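Local coordinates for protein L-Ribose isomerase (Acinetobacter, PDB 4Q0S) that probably interconverts L-ribose and its ketose in a cobalt-containing cupin barrel, where the substrate-like alditol ribitol has been seen bound, at residues Y22-V26 and V45-I51; E82-D86 and P233-W237. All coordinates share one frame; numbering follows the deposited sequence.

How the contacts relate
From the N terminus the chain first forms helix 19-35, and 18 residues beyond its segment 22-26 it returns as the loop 45-51 to close contact 1. That short loop fastens the helix to the start of strand 50-52, an outermost strand of the six-stranded sheet of the cupin barrel. Strand 73-82 follows as its neighbour and runs out into segment 82-86, which opens contact 2. This second contact closes only after another 146 residues, which include most of the barrel strands, when 233-237 returns after strand 211-217. The two loops thus follow in series, neither nesting nor crossing, with their centres about 27 Å apart.

Contact 1 (Y22-V26 and V45-I51); sequences YDEWV and VNDSAGI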
ATOM      1  N   TYR A  22       8.841   5.374 -24.750  1.00 28.51           N
ATOM      2  CA  TYR A  22       7.508   5.751 -24.317  1.00 28.63           C
ATOM      3  C   TYR A  22       6.853   4.683 -23.456  1.00 28.90           C
ATOM      4  O   TYR A  22       6.423   4.950 -22.332  1.00 29.23           O
ATOM      5  CB  TYR A  22       6.596   6.035 -25.508  1.00 28.20           C
ATOM      6  CG  TYR A  22       5.278   6.615 -25.061  1.00 28.34           C
ATOM      7  CD1 TYR A  22       5.169   7.967 -24.749  1.00 28.10           C
ATOM      8  CD2 TYR A  22       4.161   5.801 -24.871  1.00 27.81           C
ATOM      9  CE1 TYR A  22       3.979   8.496 -24.255  1.00 29.33           C
ATOM     10  CE2 TYR A  22       2.968   6.317 -24.377  1.00 27.81           C
ATOM     11  CZ  TYR A  22       2.884   7.667 -24.071  1.00 29.76           C
ATOM     12  OH  TYR A  22       1.705   8.192 -23.596  1.00 30.46           O
ATOM     13  N   ASP A  23       6.765   3.472 -23.993  1.00 29.23           N
ATOM     14  CA  ASP A  23       6.155   2.369 -23.265  1.00 29.94           C
ATOM     15  C   ASP A  23       6.819   2.058 -21.930  1.00 28.93           C
ATOM     16  O   ASP A  23       6.134   1.918 -20.917  1.00 29.52           O
ATOM     17  CB  ASP A  23       6.132   1.113 -24.132  1.00 28.28           C
ATOM     18  CG  ASP A  23       5.042   1.156 -25.174  1.00 31.35           C
ATOM     19  OD1 ASP A  23       4.478   2.248 -25.396  1.00 32.96           O
ATOM     20  OD2 ASP A  23       4.747   0.105 -25.777  1.00 32.02           O
ATOM     21  N   GLU A  24       8.141   1.947 -21.912  1.00 27.90           N
ATOM     22  CA  GLU A  24       8.816   1.635 -20.657  1.00 28.43           C
ATOM     23  C   GLU A  24       8.515   2.724 -19.626  1.00 29.00           C
ATOM     24  O   GLU A  24       8.307   2.437 -18.447  1.00 27.41           O
ATOM     25  CB  GLU A  24      10.328   1.494 -20.875  1.00 27.79           C
ATOM     26  CG  GLU A  24      10.692   0.459 -21.934  1.00 30.39           C
ATOM     27  CD  GLU A  24      12.171   0.125 -21.965  1.00 30.76           C
ATOM     28  OE1 GLU A  24      12.993   1.014 -21.648  1.00 27.35           O
ATOM     29  OE2 GLU A  24      12.513  -1.026 -22.322  1.00 31.54           O
ATOM     30  N   TRP A  25       8.460   3.969 -20.090  1.00 27.18           N
ATOM     31  CA  TRP A  25       8.180   5.111 -19.225  1.00 26.37           C
ATOM     32  C   TRP A  25       6.754   5.051 -18.683  1.00 25.50           C
ATOM     33  O   TRP A  25       6.532   5.050 -17.471  1.00 25.28           O
ATOM     34  CB  TRP A  25       8.393   6.407 -20.022  1.00 26.81           C
ATOM     35  CG  TRP A  25       8.156   7.695 -19.280  1.00 27.14           C
ATOM     36  CD1 TRP A  25       8.513   7.982 -17.990  1.00 28.76           C
ATOM     37  CD2 TRP A  25       7.628   8.915 -19.829  1.00 26.54           C
ATOM     38  NE1 TRP A  25       8.247   9.306 -17.708  1.00 25.18           N
ATOM     39  CE2 TRP A  25       7.705   9.899 -18.818  1.00 25.60           C
ATOM     40  CE3 TRP A  25       7.102   9.272 -21.080  1.00 24.96           C
ATOM     41  CZ2 TRP A  25       7.277  11.219 -19.017  1.00 26.50           C
ATOM     42  CZ3 TRP A  25       6.677  10.585 -21.278  1.00 27.68           C
ATOM     43  CH2 TRP A  25       6.768  11.542 -20.250  1.00 25.38           C
ATOM     44  N   VAL A  26       5.788   4.985 -19.589  1.00 25.25           N
ATOM     45  CA  VAL A  26       4.387   4.946 -19.211  1.00 25.76           C
ATOM     46  C   VAL A  26       3.909   3.644 -18.564  1.00 25.73           C
ATOM     47  O   VAL A  26       3.165   3.679 -17.589  1.00 26.67           O
ATOM     48  CB  VAL A  26       3.498   5.275 -20.431  1.00 27.27           C
ATOM     49  CG1 VAL A  26       2.028   5.057 -20.096  1.00 27.92           C
ATOM     50  CG2 VAL A  26       3.727   6.725 -20.838  1.00 29.50           C
ATOM     51  N   VAL A  45      -3.942   3.868 -19.813  1.00 29.47           N
ATOM     52  CA  VAL A  45      -2.555   3.681 -20.214  1.00 30.16           C
ATOM     53  C   VAL A  45      -2.516   3.804 -21.732  1.00 31.27           C
ATOM     54  O   VAL A  45      -2.600   2.809 -22.456  1.00 32.46           O
ATOM     55  CB  VAL A  45      -2.037   2.299 -19.767  1.00 30.16           C
ATOM     56  CG1 VAL A  45      -0.561   2.156 -20.104  1.00 31.16           C
ATOM     57  CG2 VAL A  45      -2.260   2.134 -18.263  1.00 30.87           C
ATOM     58  N   ASN A  46      -2.397   5.041 -22.203  1.00 31.05           N
ATOM     59  CA  ASN A  46      -2.391   5.329 -23.636  1.00 32.39           C
ATOM     60  C   ASN A  46      -1.245   6.239 -24.071  1.00 32.20           C
ATOM     61  O   ASN A  46      -0.407   6.645 -23.256  1.00 32.53           O
ATOM     62  CB  ASN A  46      -3.723   5.975 -24.023  1.00 31.41           C
ATOM     63  CG  ASN A  46      -4.068   7.156 -23.140  1.00 30.08           C
ATOM     64  OD1 ASN A  46      -3.319   8.127 -23.072  1.00 29.75           O
ATOM     65  ND2 ASN A  46      -5.198   7.074 -22.446  1.00 31.32           N
ATOM     66  N   ASP A  47      -1.224   6.559 -25.365  1.00 32.81           N
ATOM     67  CA  ASP A  47      -0.183   7.406 -25.941  1.00 33.49           C
ATOM     68  C   ASP A  47      -0.329   8.889 -25.612  1.00 31.82           C
ATOM     69  O   ASP A  47       0.410   9.712 -26.141  1.00 32.57           O
ATOM     70  CB  ASP A  47      -0.132   7.236 -27.462  1.00 34.57           C
ATOM     71  CG  ASP A  47       0.296   5.846 -27.877  1.00 35.94           C
ATOM     72  OD1 ASP A  47       0.993   5.172 -27.089  1.00 35.22           O
ATOM     73  OD2 ASP A  47      -0.050   5.435 -29.003  1.00 39.16           O
ATOM     74  N   SER A  48      -1.284   9.230 -24.756  1.00 30.48           N
ATOM     75  CA  SER A  48      -1.472  10.619 -24.360  1.00 31.33           C
ATOM     76  C   SER A  48      -1.064  10.825 -22.901  1.00 31.64           C
ATOM     77  O   SER A  48      -0.949  11.963 -22.433  1.00 30.90           O
ATOM     78  CB  SER A  48      -2.932  11.038 -24.546  1.00 32.19           C
ATOM     79  OG  SER A  48      -3.261  11.136 -25.918  1.00 34.17           O
ATOM     80  N   ALA A  49      -0.839   9.724 -22.187  1.00 28.13           N
ATOM     81  CA  ALA A  49      -0.462   9.792 -20.782  1.00 26.86           C
ATOM     82  C   ALA A  49       0.918  10.402 -20.567  1.00 26.35           C
ATOM     83  O   ALA A  49       1.122  11.170 -19.630  1.00 27.52           O
ATOM     84  CB  ALA A  49      -0.525   8.394 -20.156  1.00 26.51           C
ATOM     85  N   GLY A  50       1.869  10.057 -21.428  1.00 26.92           N
ATOM     86  CA  GLY A  50       3.212  10.596 -21.302  1.00 26.78           C
ATOM     87  C   GLY A  50       3.291  11.924 -22.035  1.00 28.68           C
ATOM     88  O   GLY A  50       3.086  11.976 -23.246  1.00 29.19           O
ATOM     89  N   ILE A  51       3.596  12.992 -21.303  1.00 27.45           N
ATOM     90  CA  ILE A  51       3.649  14.334 -21.880  1.00 27.58           C
ATOM     91  C   ILE A  51       5.029  14.989 -21.886  1.00 27.37           C
ATOM     92  O   ILE A  51       5.760  14.958 -20.897  1.00 29.71           O
ATOM     93  CB  ILE A  51       2.672  15.263 -21.118  1.00 27.33           C
ATOM     94  CG1 ILE A  51       1.276  14.638 -21.103  1.00 26.97           C
ATOM     95  CG2 ILE A  51       2.622  16.648 -21.767  1.00 28.36           C
ATOM     96  CD1 ILE A  51       0.336  15.273 -20.074  1.00 23.95           C
TER
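The Tyr22 ring carries the methyl CG2 of Val26, one helical turn on, over one face, offset toward the rim, while Asn46 O and Gly50 O lie at its edge. Asp47 OD1 comes within 3.5 Å of Tyr22 CE2, its carboxylate turned 79° from the ring. On the Trp25 indole, Ile51 O sits at the edge, 3.6 Å from CH2. With CG anti to the backbone N (chi1 -172°), Tyr22 reaches into the loop, where its hydroxyl is gripped twice. Tyr22 OH donates to Asn46 O at 2.6 Å, on a lone pair in the carbonyl plane. It also accepts a nearly straight bond from Gly50 N, 2.9 Å from Tyr22 OH. A tyrosine suits this place because one group both gives and takes. Glycine suits position 50: its CA lies 3.5 Å from Trp25 CZ3 and 3.7 Å from Tyr22 CE1, so the backbone itself packs against both rings. Asn46 OD1 accepts from Ser48 N, forming an Asx turn, and Val26 CG1 rests on Val45 CG1. Arg19 bridges Asp23 and Asp47 by salt bridges. Helix 19-35 thereby packs against the edge of the sheet, Trp25 and Val26 also touching strand 73-82, to which strand 50-52 is paired.

Contact 2 (E82-D86 and P233-W237); sequences EPAVD and PIPSW
Val85 and Pro83 reach across to a surface made by Pro233, Ile234 and Trp237, and the contact between the two segments is wholly apolar. Val85 has the largest share buried, and a single methyl does the touching. Its CG2 is set anti to the carbonyl carbon (chi1 158° for CG1) and meets Pro233 CB and Ile234 CD1, each at 3.9 Å, with Trp237 CZ2 a little farther off at 4.1 Å. A branched valine suits this spot, because one short arm can meet three neighbours. Pro83 works beside it: its CB approaches Trp237 CZ3 to 3.6 Å, obliquely to the indole, and also lies 3.9 Å from Pro233 CG. The Pro83 and Pro233 side chains cross at about a right angle. One face of the Trp237 ring is lined by Pro233 CG, 3.1 Å above the plane and offset toward the rim, and by Ile234 CG1, so part of that face is already taken by the residue's own segment. Compact, rigid prolines suit such a place, with no backbone N-H to satisfy. Where strand 73-82 ends, Ala84 N donates to Glu82 OE2 at 2.7 Å, consistent with a locally fixed backbone. In the third subunit, Arg195 NH1 bonds Ala84 O and Asp86 O, and the backbone N atoms of Phe152, Ser153 and Gly154 bond the Asp86 carboxylate, placing this contact at a subunit interface. In the fold it joins the loop that follows strand 73-82 to the one between strands 211-217 and 244-245, with Tyr219 and His221 meeting the Trp237 ring.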
ATOM      1  N   GLU A  82     -15.308  14.381 -15.057  1.00 23.85           N
ATOM      2  CA  GLU A  82     -16.753  14.481 -15.062  1.00 24.96           C
ATOM      3  C   GLU A  82     -17.236  15.925 -15.150  1.00 25.67           C
ATOM      4  O   GLU A  82     -16.913  16.752 -14.298  1.00 25.28           O
ATOM      5  CB  GLU A  82     -17.289  13.816 -13.791  1.00 23.46           C
ATOM      6  CG  GLU A  82     -18.744  14.096 -13.474  1.00 28.52           C
ATOM      7  CD  GLU A  82     -19.675  13.707 -14.600  1.00 30.54           C
ATOM      8  OE1 GLU A  82     -19.451  12.645 -15.220  1.00 30.71           O
ATOM      9  OE2 GLU A  82     -20.639  14.462 -14.853  1.00 31.59           O
ATOM     10  N   PRO A  83     -18.026  16.239 -16.187  1.00 26.24           N
ATOM     11  CA  PRO A  83     -18.545  17.598 -16.366  1.00 28.35           C
ATOM     12  C   PRO A  83     -19.404  18.049 -15.188  1.00 27.63           C
ATOM     13  O   PRO A  83     -19.375  19.217 -14.810  1.00 29.43           O
ATOM     14  CB  PRO A  83     -19.357  17.492 -17.660  1.00 28.67           C
ATOM     15  CG  PRO A  83     -18.623  16.435 -18.433  1.00 30.20           C
ATOM     16  CD  PRO A  83     -18.353  15.395 -17.350  1.00 26.95           C
ATOM     17  N   ALA A  84     -20.149  17.110 -14.608  1.00 28.93           N
ATOM     18  CA  ALA A  84     -21.044  17.405 -13.487  1.00 29.91           C
ATOM     19  C   ALA A  84     -22.124  18.398 -13.941  1.00 30.74           C
ATOM     20  O   ALA A  84     -22.554  19.273 -13.188  1.00 31.27           O
ATOM     21  CB  ALA A  84     -20.259  17.973 -12.312  1.00 29.06           C
ATOM     22  N   VAL A  85     -22.555  18.242 -15.186  1.00 31.62           N
ATOM     23  CA  VAL A  85     -23.573  19.108 -15.772  1.00 31.48           C
ATOM     24  C   VAL A  85     -24.983  18.615 -15.472  1.00 31.27           C
ATOM     25  O   VAL A  85     -25.914  19.416 -15.394  1.00 30.51           O
ATOM     26  CB  VAL A  85     -23.377  19.221 -17.306  1.00 32.01           C
ATOM     27  CG1 VAL A  85     -24.675  19.632 -17.988  1.00 32.73           C
ATOM     28  CG2 VAL A  85     -22.283  20.243 -17.600  1.00 31.04           C
ATOM     29  N   ASP A  86     -25.134  17.304 -15.299  1.00 30.64           N
ATOM     30  CA  ASP A  86     -26.440  16.717 -15.009  1.00 31.22           C
ATOM     31  C   ASP A  86     -27.027  17.186 -13.691  1.00 32.16           C
ATOM     32  O   ASP A  86     -26.355  17.158 -12.658  1.00 31.33           O
ATOM     33  CB  ASP A  86     -26.354  15.188 -14.993  1.00 30.79           C
ATOM     34  CG  ASP A  86     -26.095  14.611 -16.362  1.00 30.94           C
ATOM     35  OD1 ASP A  86     -24.936  14.653 -16.827  1.00 31.69           O
ATOM     36  OD2 ASP A  86     -27.060  14.126 -16.985  1.00 33.69           O
ATOM     37  N   PRO A 233     -20.815  18.496 -23.255  1.00 64.19           N
ATOM     38  CA  PRO A 233     -21.973  18.620 -22.363  1.00 61.65           C
ATOM     39  C   PRO A 233     -22.694  19.952 -22.533  1.00 59.14           C
ATOM     40  O   PRO A 233     -23.908  20.041 -22.361  1.00 58.45           O
ATOM     41  CB  PRO A 233     -21.357  18.456 -20.976  1.00 62.05           C
ATOM     42  CG  PRO A 233     -19.976  18.998 -21.158  1.00 62.52           C
ATOM     43  CD  PRO A 233     -19.565  18.409 -22.481  1.00 62.87           C
ATOM     44  N   ILE A 234     -21.927  20.984 -22.862  1.00 56.98           N
ATOM     45  CA  ILE A 234     -22.470  22.317 -23.087  1.00 54.69           C
ATOM     46  C   ILE A 234     -21.790  22.856 -24.341  1.00 53.93           C
ATOM     47  O   ILE A 234     -20.583  22.691 -24.519  1.00 53.67           O
ATOM     48  CB  ILE A 234     -22.200  23.253 -21.882  1.00 53.95           C
ATOM     49  CG1 ILE A 234     -23.049  22.809 -20.689  1.00 52.74           C
ATOM     50  CG2 ILE A 234     -22.525  24.698 -22.246  1.00 53.95           C
ATOM     51  CD1 ILE A 234     -22.872  23.657 -19.452  1.00 53.31           C
ATOM     52  N   PRO A 235     -22.565  23.489 -25.238  1.00 53.03           N
ATOM     53  CA  PRO A 235     -22.057  24.056 -26.491  1.00 51.90           C
ATOM     54  C   PRO A 235     -20.691  24.731 -26.401  1.00 50.79           C
ATOM     55  O   PRO A 235     -19.735  24.290 -27.039  1.00 50.50           O
ATOM     56  CB  PRO A 235     -23.165  25.020 -26.895  1.00 52.31           C
ATOM     57  CG  PRO A 235     -24.388  24.265 -26.477  1.00 52.22           C
ATOM     58  CD  PRO A 235     -24.009  23.759 -25.096  1.00 52.04           C
ATOM     59  N   SER A 236     -20.603  25.792 -25.602  1.00 50.67           N
ATOM     60  CA  SER A 236     -19.359  26.539 -25.440  1.00 50.92           C
ATOM     61  C   SER A 236     -18.141  25.671 -25.121  1.00 50.74           C
ATOM     62  O   SER A 236     -17.044  25.939 -25.602  1.00 52.89           O
ATOM     63  CB  SER A 236     -19.522  27.601 -24.349  1.00 50.60           C
ATOM     64  OG  SER A 236     -19.783  27.009 -23.089  1.00 51.88           O
ATOM     65  N   TRP A 237     -18.331  24.636 -24.310  1.00 50.65           N
ATOM     66  CA  TRP A 237     -17.235  23.746 -23.933  1.00 50.16           C
ATOM     67  C   TRP A 237     -16.465  23.197 -25.131  1.00 51.43           C
ATOM     68  O   TRP A 237     -15.290  22.850 -25.013  1.00 51.31           O
ATOM     69  CB  TRP A 237     -17.774  22.576 -23.110  1.00 48.52           C
ATOM     70  CG  TRP A 237     -18.239  22.952 -21.737  1.00 46.62           C
ATOM     71  CD1 TRP A 237     -18.902  24.090 -21.373  1.00 45.89           C
ATOM     72  CD2 TRP A 237     -18.140  22.152 -20.554  1.00 45.53           C
ATOM     73  NE1 TRP A 237     -19.227  24.045 -20.038  1.00 45.41           N
ATOM     74  CE2 TRP A 237     -18.772  22.865 -19.511  1.00 45.50           C
ATOM     75  CE3 TRP A 237     -17.581  20.896 -20.274  1.00 43.78           C
ATOM     76  CZ2 TRP A 237     -18.863  22.363 -18.206  1.00 44.12           C
ATOM     77  CZ3 TRP A 237     -17.673  20.397 -18.978  1.00 42.96           C
ATOM     78  CH2 TRP A 237     -18.310  21.131 -17.961  1.00 43.96           C
TER